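Local coordinates for protein glucose-6-phosphate isomerase (Thermus thermophilus, PDB 1ZZG) that probably catalyses the reversible isomerisation of glucose 6-phosphate to fructose 6-phosphate, a step shared by glycolysis and gluconeogenesis, at residues W260-L269 against M378-G389; P37-L46 against P181-S192. One frame throughout, in Å; residues are numbered along the deposited sequence.

Contact 1: W260-L269 against M378-G389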
loop_
_atom_site.group_PDB
_atom_site.type_symbol
_atom_site.label_atom_id
_atom_site.label_comp_id
_atom_site.label_asym_id
_atom_site.label_seq_id
_atom_site.Cartn_x
_atom_site.Cartn_y
_atom_site.Cartn_z
ATOM N N TRP A 260 4.354 6.784 3.153
ATOM C CA TRP A 260 5.106 7.726 3.979
ATOM C C TRP A 260 4.346 9.052 4.067
ATOM O O TRP A 260 4.240 9.652 5.143
ATOM C CB TRP A 260 6.491 7.972 3.374
ATOM C CG TRP A 260 7.253 9.078 4.040
ATOM C CD1 TRP A 260 7.967 9.009 5.207
ATOM C CD2 TRP A 260 7.342 10.435 3.594
ATOM N NE1 TRP A 260 8.494 10.245 5.516
ATOM C CE2 TRP A 260 8.126 11.138 4.543
ATOM C CE3 TRP A 260 6.836 11.128 2.483
ATOM C CZ2 TRP A 260 8.413 12.502 4.414
ATOM C CZ3 TRP A 260 7.124 12.491 2.353
ATOM C CH2 TRP A 260 7.906 13.161 3.317
ATOM N N PHE A 261 3.816 9.510 2.935
ATOM C CA PHE A 261 3.077 10.771 2.921
ATOM C C PHE A 261 1.785 10.681 3.721
ATOM O O PHE A 261 1.391 11.635 4.404
ATOM C CB PHE A 261 2.737 11.201 1.494
ATOM C CG PHE A 261 1.885 12.441 1.443
ATOM C CD1 PHE A 261 2.415 13.681 1.805
ATOM C CD2 PHE A 261 0.534 12.359 1.125
ATOM C CE1 PHE A 261 1.608 14.818 1.857
ATOM C CE2 PHE A 261 -0.283 13.487 1.174
ATOM C CZ PHE A 261 0.256 14.720 1.543
ATOM N N VAL A 262 1.114 9.536 3.630
ATOM C CA VAL A 262 -0.127 9.342 4.365
ATOM C C VAL A 262 0.097 9.526 5.872
ATOM O O VAL A 262 -0.702 10.188 6.535
ATOM C CB VAL A 262 -0.741 7.954 4.059
ATOM C CG1 VAL A 262 -1.931 7.693 4.968
ATOM C CG2 VAL A 262 -1.202 7.912 2.606
ATOM N N GLN A 263 1.172 8.956 6.417
ATOM C CA GLN A 263 1.442 9.148 7.841
ATOM C C GLN A 263 1.782 10.610 8.100
ATOM O O GLN A 263 1.314 11.206 9.070
ATOM C CB GLN A 263 2.618 8.302 8.347
ATOM C CG GLN A 263 3.088 8.798 9.720
ATOM C CD GLN A 263 4.184 7.966 10.354
ATOM O OE1 GLN A 263 5.060 7.449 9.673
ATOM N NE2 GLN A 263 4.152 7.862 11.680
ATOM N N LEU A 264 2.628 11.180 7.249
ATOM C CA LEU A 264 3.023 12.575 7.411
ATOM C C LEU A 264 1.795 13.484 7.450
ATOM O O LEU A 264 1.640 14.305 8.353
ATOM C CB LEU A 264 3.927 13.015 6.260
ATOM C CG LEU A 264 4.272 14.512 6.276
ATOM C CD1 LEU A 264 5.130 14.823 7.503
ATOM C CD2 LEU A 264 4.996 14.905 5.001
ATOM N N HIS A 265 0.926 13.329 6.458
ATOM C CA HIS A 265 -0.273 14.154 6.354
ATOM C C HIS A 265 -1.312 13.895 7.451
ATOM O O HIS A 265 -1.698 14.810 8.185
ATOM C CB HIS A 265 -0.919 13.947 4.983
ATOM C CG HIS A 265 -2.125 14.801 4.751
ATOM N ND1 HIS A 265 -2.038 16.128 4.389
ATOM C CD2 HIS A 265 -3.446 14.523 4.854
ATOM C CE1 HIS A 265 -3.256 16.632 4.277
ATOM N NE2 HIS A 265 -4.129 15.677 4.553
ATOM N N ASP A 266 -1.759 12.647 7.545
ATOM C CA ASP A 266 -2.765 12.221 8.522
ATOM C C ASP A 266 -2.407 12.488 9.984
ATOM O O ASP A 266 -3.159 13.130 10.704
ATOM C CB ASP A 266 -3.034 10.720 8.370
ATOM C CG ASP A 266 -3.932 10.388 7.193
ATOM O OD1 ASP A 266 -4.120 11.245 6.302
ATOM O OD2 ASP A 266 -4.442 9.243 7.158
ATOM N N GLU A 267 -1.265 11.968 10.421
ATOM C CA GLU A 267 -0.847 12.129 11.806
ATOM C C GLU A 267 -0.547 13.572 12.197
ATOM O O GLU A 267 -0.750 13.959 13.347
ATOM C CB GLU A 267 0.372 11.244 12.083
ATOM C CG GLU A 267 0.361 10.628 13.464
ATOM C CD GLU A 267 1.375 9.510 13.623
ATOM O OE1 GLU A 267 0.967 8.398 14.018
ATOM O OE2 GLU A 267 2.575 9.741 13.360
ATOM N N SER A 268 -0.070 14.368 11.245
ATOM C CA SER A 268 0.257 15.762 11.528
ATOM C C SER A 268 -0.962 16.684 11.588
ATOM O O SER A 268 -1.099 17.482 12.519
ATOM C CB SER A 268 1.226 16.316 10.474
ATOM O OG SER A 268 2.477 15.649 10.496
ATOM N N LEU A 269 -1.849 16.558 10.604
ATOM C CA LEU A 269 -3.011 17.431 10.507
ATOM C C LEU A 269 -4.371 16.899 10.983
ATOM O O LEU A 269 -5.342 17.660 11.054
ATOM C CB LEU A 269 -3.103 17.936 9.062
ATOM C CG LEU A 269 -1.763 18.524 8.581
ATOM C CD1 LEU A 269 -1.805 18.842 7.088
ATOM C CD2 LEU A 269 -1.445 19.776 9.396
ATOM N N MET A 378 10.389 14.994 -0.650
ATOM C CA MET A 378 10.064 14.673 0.735
ATOM C C MET A 378 10.178 15.878 1.670
ATOM O O MET A 378 9.291 16.120 2.491
ATOM C CB MET A 378 10.959 13.531 1.228
ATOM C CG MET A 378 10.655 12.199 0.550
ATOM S SD MET A 378 11.734 10.840 1.085
ATOM C CE MET A 378 11.019 10.473 2.695
ATOM N N GLN A 379 11.264 16.633 1.551
ATOM C CA GLN A 379 11.453 17.809 2.402
ATOM C C GLN A 379 10.385 18.861 2.069
ATOM O O GLN A 379 9.906 19.579 2.951
ATOM C CB GLN A 379 12.852 18.403 2.197
ATOM C CG GLN A 379 13.190 19.533 3.179
ATOM C CD GLN A 379 13.568 19.024 4.560
ATOM O OE1 GLN A 379 13.398 17.846 4.866
ATOM N NE2 GLN A 379 14.079 19.915 5.403
ATOM N N HIS A 380 10.025 18.945 0.792
ATOM C CA HIS A 380 9.002 19.879 0.323
ATOM C C HIS A 380 7.673 19.570 1.002
ATOM O O HIS A 380 6.964 20.475 1.447
ATOM C CB HIS A 380 8.838 19.752 -1.201
ATOM C CG HIS A 380 7.616 20.430 -1.745
ATOM N ND1 HIS A 380 7.677 21.566 -2.524
ATOM C CD2 HIS A 380 6.300 20.122 -1.631
ATOM C CE1 HIS A 380 6.452 21.929 -2.864
ATOM N NE2 HIS A 380 5.598 21.070 -2.335
ATOM N N LEU A 381 7.330 18.285 1.066
ATOM C CA LEU A 381 6.076 17.864 1.677
ATOM C C LEU A 381 6.062 18.097 3.180
ATOM O O LEU A 381 5.017 18.409 3.755
ATOM C CB LEU A 381 5.799 16.395 1.352
ATOM C CG LEU A 381 5.510 16.196 -0.143
ATOM C CD1 LEU A 381 5.510 14.719 -0.494
ATOM C CD2 LEU A 381 4.168 16.836 -0.491
ATOM N N MET A 382 7.217 17.952 3.822
ATOM C CA MET A 382 7.274 18.193 5.253
ATOM C C MET A 382 7.008 19.678 5.509
ATOM O O MET A 382 6.308 20.021 6.459
ATOM C CB MET A 382 8.625 17.747 5.825
ATOM C CG MET A 382 8.735 16.226 5.915
ATOM S SD MET A 382 10.228 15.582 6.734
ATOM C CE MET A 382 11.314 15.347 5.321
ATOM N N TRP A 383 7.549 20.552 4.658
ATOM C CA TRP A 383 7.316 21.990 4.805
ATOM C C TRP A 383 5.841 22.281 4.551
ATOM O O TRP A 383 5.206 23.024 5.299
ATOM C CB TRP A 383 8.156 22.795 3.813
ATOM C CG TRP A 383 9.538 23.079 4.276
ATOM C CD1 TRP A 383 10.680 22.442 3.889
ATOM C CD2 TRP A 383 9.937 24.097 5.204
ATOM N NE1 TRP A 383 11.773 23.005 4.513
ATOM C CE2 TRP A 383 11.344 24.022 5.326
ATOM C CE3 TRP A 383 9.243 25.070 5.942
ATOM C CZ2 TRP A 383 12.074 24.882 6.155
ATOM C CZ3 TRP A 383 9.972 25.929 6.770
ATOM C CH2 TRP A 383 11.372 25.825 6.867
ATOM N N GLN A 384 5.314 21.706 3.476
ATOM C CA GLN A 384 3.908 21.877 3.127
ATOM C C GLN A 384 3.060 21.551 4.341
ATOM O O GLN A 384 2.170 22.307 4.713
ATOM C CB GLN A 384 3.532 20.933 1.986
ATOM C CG GLN A 384 2.037 20.733 1.798
ATOM C CD GLN A 384 1.734 19.729 0.704
ATOM O OE1 GLN A 384 2.024 19.968 -0.466
ATOM N NE2 GLN A 384 1.154 18.590 1.083
ATOM N N THR A 385 3.355 20.412 4.957
ATOM C CA THR A 385 2.623 19.960 6.129
ATOM C C THR A 385 2.778 20.905 7.323
ATOM O O THR A 385 1.797 21.207 8.011
ATOM C CB THR A 385 3.071 18.540 6.521
ATOM O OG1 THR A 385 2.869 17.656 5.407
ATOM C CG2 THR A 385 2.274 18.040 7.715
ATOM N N ALA A 386 3.997 21.376 7.573
ATOM C CA ALA A 386 4.219 22.294 8.691
ATOM C C ALA A 386 3.464 23.608 8.450
ATOM O O ALA A 386 2.860 24.158 9.371
ATOM C CB ALA A 386 5.720 22.559 8.880
ATOM N N PHE A 387 3.494 24.111 7.218
ATOM C CA PHE A 387 2.771 25.348 6.904
ATOM C C PHE A 387 1.273 25.147 7.153
ATOM O O PHE A 387 0.598 26.022 7.709
ATOM C CB PHE A 387 2.996 25.772 5.440
ATOM C CG PHE A 387 4.383 26.313 5.154
ATOM C CD1 PHE A 387 5.005 27.190 6.043
ATOM C CD2 PHE A 387 5.047 25.975 3.974
ATOM C CE1 PHE A 387 6.274 27.726 5.763
ATOM C CE2 PHE A 387 6.311 26.502 3.683
ATOM C CZ PHE A 387 6.925 27.381 4.580
ATOM N N LEU A 388 0.753 23.997 6.728
ATOM C CA LEU A 388 -0.657 23.685 6.934
ATOM C C LEU A 388 -0.991 23.619 8.425
ATOM O O LEU A 388 -2.117 23.910 8.835
ATOM C CB LEU A 388 -1.016 22.359 6.255
ATOM C CG LEU A 388 -1.231 22.477 4.747
ATOM C CD1 LEU A 388 -1.383 21.098 4.108
ATOM C CD2 LEU A 388 -2.470 23.332 4.508
ATOM N N GLY A 389 -0.014 23.237 9.239
ATOM C CA GLY A 389 -0.252 23.180 10.672
ATOM C C GLY A 389 -0.616 24.565 11.184
ATOM O O GLY A 389 -1.447 24.713 12.086
HETATM O O HOH W 1 0.340 17.818 3.705
#
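Trp-260 receives the methyl end of Met-378 over one face of its indole: CE stands 3.7 Å from the centroid of the six-membered ring, 20° off the normal, a CH-pi contact. SD lies farther out above the same ring, so the pair is also a Met-aromatic contact, and the bend at chi3 (76°) is what folds the methyl down onto the face. The edge of the indole meets Leu-381 CD1 and Met-382 CG. Leu-381 CD1 also reaches Phe-261, whose ring edge faces the amide of Gln-384, the two planes almost perpendicular. One turn on, Leu-264 CD2 rests 3.5 Å from Thr-385 OG1, and Thr-385 CG2 presses on Ser-268 CB at 3.4 Å, tighter than usual van der Waals contact. Leu-269 CD1 closes the row against Leu-388 CB at 3.7 Å.

Behind this shell, Thr-385 OG1 donates to Leu-381 O (2.8 Å), and Thr-385 N reaches that oxygen from the opposite face of its plane. OG1 also accepts from a water among buried side chains, which accepts a hydrogen bond from Gln-384 NE2 and lies in the ring plane of His-265 beside ND1. The helical segments 260-269 and 378-389 run nearly parallel, their axes 14° apart, with no direct hydrogen bond between them: apolar packing joins them, and polar groups are met by bonds within each helix, by Thr-232 at Gln-384 OE1 and by the one water.

Contact 2: P37-L46 against P181-S192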
loop_
_atom_site.group_PDB
_atom_site.type_symbol
_atom_site.label_atom_id
_atom_site.label_comp_id
_atom_site.label_asym_id
_atom_site.label_seq_id
_atom_site.Cartn_x
_atom_site.Cartn_y
_atom_site.Cartn_z
ATOM N N PRO A 37 13.240 25.395 22.477
ATOM C CA PRO A 37 13.288 23.960 22.768
ATOM C C PRO A 37 11.893 23.337 22.753
ATOM O O PRO A 37 10.932 23.936 23.238
ATOM C CB PRO A 37 13.929 23.915 24.152
ATOM C CG PRO A 37 14.873 25.077 24.104
ATOM C CD PRO A 37 14.017 26.156 23.473
ATOM N N GLY A 38 11.789 22.140 22.180
ATOM C CA GLY A 38 10.511 21.453 22.126
ATOM C C GLY A 38 9.588 21.852 20.987
ATOM O O GLY A 38 8.424 21.466 20.979
ATOM N N SER A 39 10.087 22.620 20.023
ATOM C CA SER A 39 9.249 23.030 18.900
ATOM C C SER A 39 9.142 21.915 17.855
ATOM O O SER A 39 8.317 21.980 16.941
ATOM C CB SER A 39 9.800 24.309 18.261
ATOM O OG SER A 39 11.093 24.102 17.725
ATOM N N MET A 40 9.984 20.896 17.995
ATOM C CA MET A 40 9.983 19.750 17.082
ATOM C C MET A 40 10.202 20.116 15.608
ATOM O O MET A 40 9.648 19.476 14.714
ATOM C CB MET A 40 8.668 18.977 17.240
ATOM C CG MET A 40 8.407 18.478 18.658
ATOM S SD MET A 40 9.800 17.524 19.326
ATOM C CE MET A 40 9.693 16.012 18.352
ATOM N N LEU A 41 11.024 21.133 15.363
ATOM C CA LEU A 41 11.319 21.587 14.007
ATOM C C LEU A 41 12.722 21.187 13.538
ATOM O O LEU A 41 13.231 21.730 12.557
ATOM C CB LEU A 41 11.163 23.114 13.930
ATOM C CG LEU A 41 9.785 23.643 14.360
ATOM C CD1 LEU A 41 9.722 25.157 14.173
ATOM C CD2 LEU A 41 8.704 22.967 13.542
ATOM N N GLY A 42 13.336 20.232 14.237
ATOM C CA GLY A 42 14.674 19.781 13.883
ATOM C C GLY A 42 14.808 19.209 12.477
ATOM O O GLY A 42 15.912 19.123 11.942
ATOM N N TRP A 43 13.694 18.806 11.875
ATOM C CA TRP A 43 13.733 18.244 10.525
ATOM C C TRP A 43 14.179 19.269 9.484
ATOM O O TRP A 43 14.553 18.907 8.369
ATOM C CB TRP A 43 12.369 17.672 10.135
ATOM C CG TRP A 43 11.233 18.601 10.392
ATOM C CD1 TRP A 43 10.481 18.683 11.527
ATOM C CD2 TRP A 43 10.736 19.609 9.506
ATOM N NE1 TRP A 43 9.545 19.681 11.404
ATOM C CE2 TRP A 43 9.679 20.266 10.173
ATOM C CE3 TRP A 43 11.081 20.021 8.211
ATOM C CZ2 TRP A 43 8.964 21.314 9.590
ATOM C CZ3 TRP A 43 10.369 21.065 7.630
ATOM C CH2 TRP A 43 9.322 21.699 8.321
ATOM N N MET A 44 14.143 20.547 9.842
ATOM C CA MET A 44 14.577 21.591 8.916
ATOM C C MET A 44 16.101 21.600 8.840
ATOM O O MET A 44 16.681 21.984 7.825
ATOM C CB MET A 44 14.116 22.969 9.396
ATOM C CG MET A 44 12.617 23.134 9.557
ATOM S SD MET A 44 12.233 24.763 10.258
ATOM C CE MET A 44 10.449 24.718 10.271
ATOM N N ASP A 45 16.742 21.158 9.919
ATOM C CA ASP A 45 18.200 21.169 10.004
ATOM C C ASP A 45 18.928 19.906 9.563
ATOM O O ASP A 45 20.131 19.943 9.306
ATOM C CB ASP A 45 18.600 21.525 11.433
ATOM C CG ASP A 45 17.852 22.746 11.951
ATOM O OD1 ASP A 45 17.995 23.830 11.345
ATOM O OD2 ASP A 45 17.109 22.619 12.948
ATOM N N LEU A 46 18.211 18.790 9.471
ATOM C CA LEU A 46 18.826 17.535 9.054
ATOM C C LEU A 46 19.619 17.629 7.747
ATOM O O LEU A 46 20.673 17.007 7.614
ATOM C CB LEU A 46 17.767 16.436 8.932
ATOM C CG LEU A 46 17.112 15.991 10.239
ATOM C CD1 LEU A 46 16.008 14.986 9.929
ATOM C CD2 LEU A 46 18.154 15.372 11.166
ATOM N N PRO A 181 17.638 13.072 16.478
ATOM C CA PRO A 181 17.651 14.334 17.222
ATOM C C PRO A 181 16.395 14.551 18.062
ATOM O O PRO A 181 15.282 14.244 17.639
ATOM C CB PRO A 181 17.795 15.385 16.125
ATOM C CG PRO A 181 18.548 14.660 15.058
ATOM C CD PRO A 181 17.889 13.304 15.045
ATOM N N LYS A 182 16.593 15.088 19.258
ATOM C CA LYS A 182 15.489 15.367 20.165
ATOM C C LYS A 182 14.367 16.149 19.477
ATOM O O LYS A 182 13.188 15.824 19.631
ATOM C CB LYS A 182 16.002 16.161 21.368
ATOM C CG LYS A 182 14.926 16.499 22.386
ATOM C CD LYS A 182 15.486 17.354 23.515
ATOM C CE LYS A 182 14.405 17.674 24.536
ATOM N NZ LYS A 182 14.894 18.609 25.589
ATOM N N GLU A 183 14.739 17.175 18.716
ATOM C CA GLU A 183 13.756 18.020 18.026
ATOM C C GLU A 183 13.195 17.438 16.724
ATOM O O GLU A 183 12.498 18.136 15.979
ATOM C CB GLU A 183 14.356 19.401 17.740
ATOM C CG GLU A 183 14.751 20.206 18.979
ATOM C CD GLU A 183 13.591 20.447 19.936
ATOM O OE1 GLU A 183 12.435 20.554 19.471
ATOM O OE2 GLU A 183 13.835 20.548 21.158
ATOM N N VAL A 184 13.492 16.171 16.452
ATOM C CA VAL A 184 13.006 15.505 15.241
ATOM C C VAL A 184 11.965 14.430 15.564
ATOM O O VAL A 184 12.294 13.380 16.118
ATOM C CB VAL A 184 14.170 14.842 14.452
ATOM C CG1 VAL A 184 13.620 14.017 13.288
ATOM C CG2 VAL A 184 15.118 15.910 13.934
ATOM N N GLY A 185 10.713 14.696 15.208
ATOM C CA GLY A 185 9.659 13.731 15.464
ATOM C C GLY A 185 9.752 12.527 14.538
ATOM O O GLY A 185 10.334 12.602 13.456
ATOM N N GLY A 186 9.173 11.412 14.965
ATOM C CA GLY A 186 9.206 10.202 14.161
ATOM C C GLY A 186 8.822 10.334 12.695
ATOM O O GLY A 186 9.596 9.944 11.817
ATOM N N ARG A 187 7.641 10.879 12.405
ATOM C CA ARG A 187 7.225 10.991 11.009
ATOM C C ARG A 187 8.018 12.007 10.206
ATOM O O ARG A 187 7.866 12.083 8.992
ATOM C CB ARG A 187 5.721 11.289 10.905
ATOM C CG ARG A 187 5.259 12.496 11.678
ATOM C CD ARG A 187 3.738 12.645 11.599
ATOM N NE ARG A 187 3.307 13.752 12.440
ATOM C CZ ARG A 187 3.050 13.657 13.739
ATOM N NH1 ARG A 187 3.159 12.490 14.366
ATOM N NH2 ARG A 187 2.719 14.745 14.420
ATOM N N PHE A 188 8.866 12.777 10.882
ATOM C CA PHE A 188 9.704 13.782 10.222
ATOM C C PHE A 188 11.173 13.352 10.286
ATOM O O PHE A 188 12.068 14.162 10.045
ATOM C CB PHE A 188 9.574 15.133 10.940
ATOM C CG PHE A 188 8.269 15.837 10.699
ATOM C CD1 PHE A 188 8.137 16.749 9.656
ATOM C CD2 PHE A 188 7.173 15.597 11.519
ATOM C CE1 PHE A 188 6.935 17.412 9.435
ATOM C CE2 PHE A 188 5.962 16.257 11.306
ATOM C CZ PHE A 188 5.847 17.165 10.262
ATOM N N SER A 189 11.414 12.079 10.589
ATOM C CA SER A 189 12.779 11.579 10.757
ATOM C C SER A 189 13.456 10.884 9.583
ATOM O O SER A 189 14.550 10.357 9.751
ATOM C CB SER A 189 12.823 10.615 11.946
ATOM O OG SER A 189 12.293 9.341 11.581
ATOM N N ALA A 190 12.840 10.878 8.407
ATOM C CA ALA A 190 13.429 10.179 7.266
ATOM C C ALA A 190 14.870 10.539 6.903
ATOM O O ALA A 190 15.635 9.668 6.489
ATOM C CB ALA A 190 12.544 10.345 6.040
ATOM N N LEU A 191 15.248 11.805 7.051
ATOM C CA LEU A 191 16.594 12.206 6.686
ATOM C C LEU A 191 17.598 12.182 7.840
ATOM O O LEU A 191 18.694 12.729 7.731
ATOM C CB LEU A 191 16.564 13.579 5.997
ATOM C CG LEU A 191 15.585 13.630 4.805
ATOM C CD1 LEU A 191 15.727 14.945 4.045
ATOM C CD2 LEU A 191 15.856 12.459 3.872
ATOM N N SER A 192 17.215 11.554 8.946
ATOM C CA SER A 192 18.120 11.399 10.081
ATOM C C SER A 192 18.696 9.993 9.853
ATOM O O SER A 192 18.442 9.385 8.809
ATOM C CB SER A 192 17.352 11.455 11.407
ATOM O OG SER A 192 16.614 10.268 11.644
HETATM O O HOH W 2 9.085 16.824 14.065
HETATM O O HOH W 3 21.041 14.237 8.233
#
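Trp-43 lays the five-membered ring of its indole over the ring of Phe-188 in an offset stack, centroids 4.4 Å apart and planes at 25°. The two side chains run side by side and point the same way, CD1 of Trp-43 lying 3.6 Å from CD1 of Phe-188, while Met-44 CG packs on the opposite face of the indole.

Farther along, Glu-183 folds back at chi2 (-58°) and offers its carboxylate to the backbone of the other loop. Gly-38 N meets Glu-183 OE2 on the syn side at 2.8 Å, somewhat out of the carboxylate plane, and Met-40 N approaches Glu-183 OE1 nearly along the C-O bond at 2.9 Å, so each oxygen is gripped by a peptide N-H. The carbonyl of Glu-183 adds a third bond, taking Gly-42 N at 2.9 Å from above its plane. The backbone of Gly-42 lies close against Val-184, with Gly-42 C 3.6 Å from Val-184 CG2. The bent Met-40 chain brings CE to 3.6 Å from Gly-185 N, and a water joins that nitrogen to Met-40 O.

Leu-46 fills the other end, meeting Val-184 CG2 tip to tip through CD2, which also touches Pro-181 CG. A second water bridges Leu-46 O and Leu-191 O. Two loops are joined here: one lies between helices 20-32 and 52-61, the other leads from edge strand 176-179 into helix 193-201, N-capped by Ser-192. Helix 371-391 meets Trp-43 through Ala-386 and Phe-188 through Met-382, while Leu-264 and Ser-268 of helix 257-269 also touch Phe-188.

Overall arrangement
Contact 2 closes along the chain before contact 1 opens, yet their centres lie about 13 Å apart and they touch directly. Arg-187 is the main polar tie: NH1 forms a salt bridge with Glu-267 OE2 at 3.0 Å, and NE probably hydrogen-bonds Ser-268 OG at 2.8 Å. Packing adds Ala-386 CB against Trp-43 CZ2 at 3.5 Å. Glu-267 is the predicted proton donor, so a residue of the 181-192 loop probably helps to orient it; Glu-267 belongs to helix 257-269, which packs on helix 371-391 through other residues. Phe-188 lies about 8 Å from Glu-267, side chain to side chain. The second subunit also packs on Glu-267, through Ala-294 of that subunit.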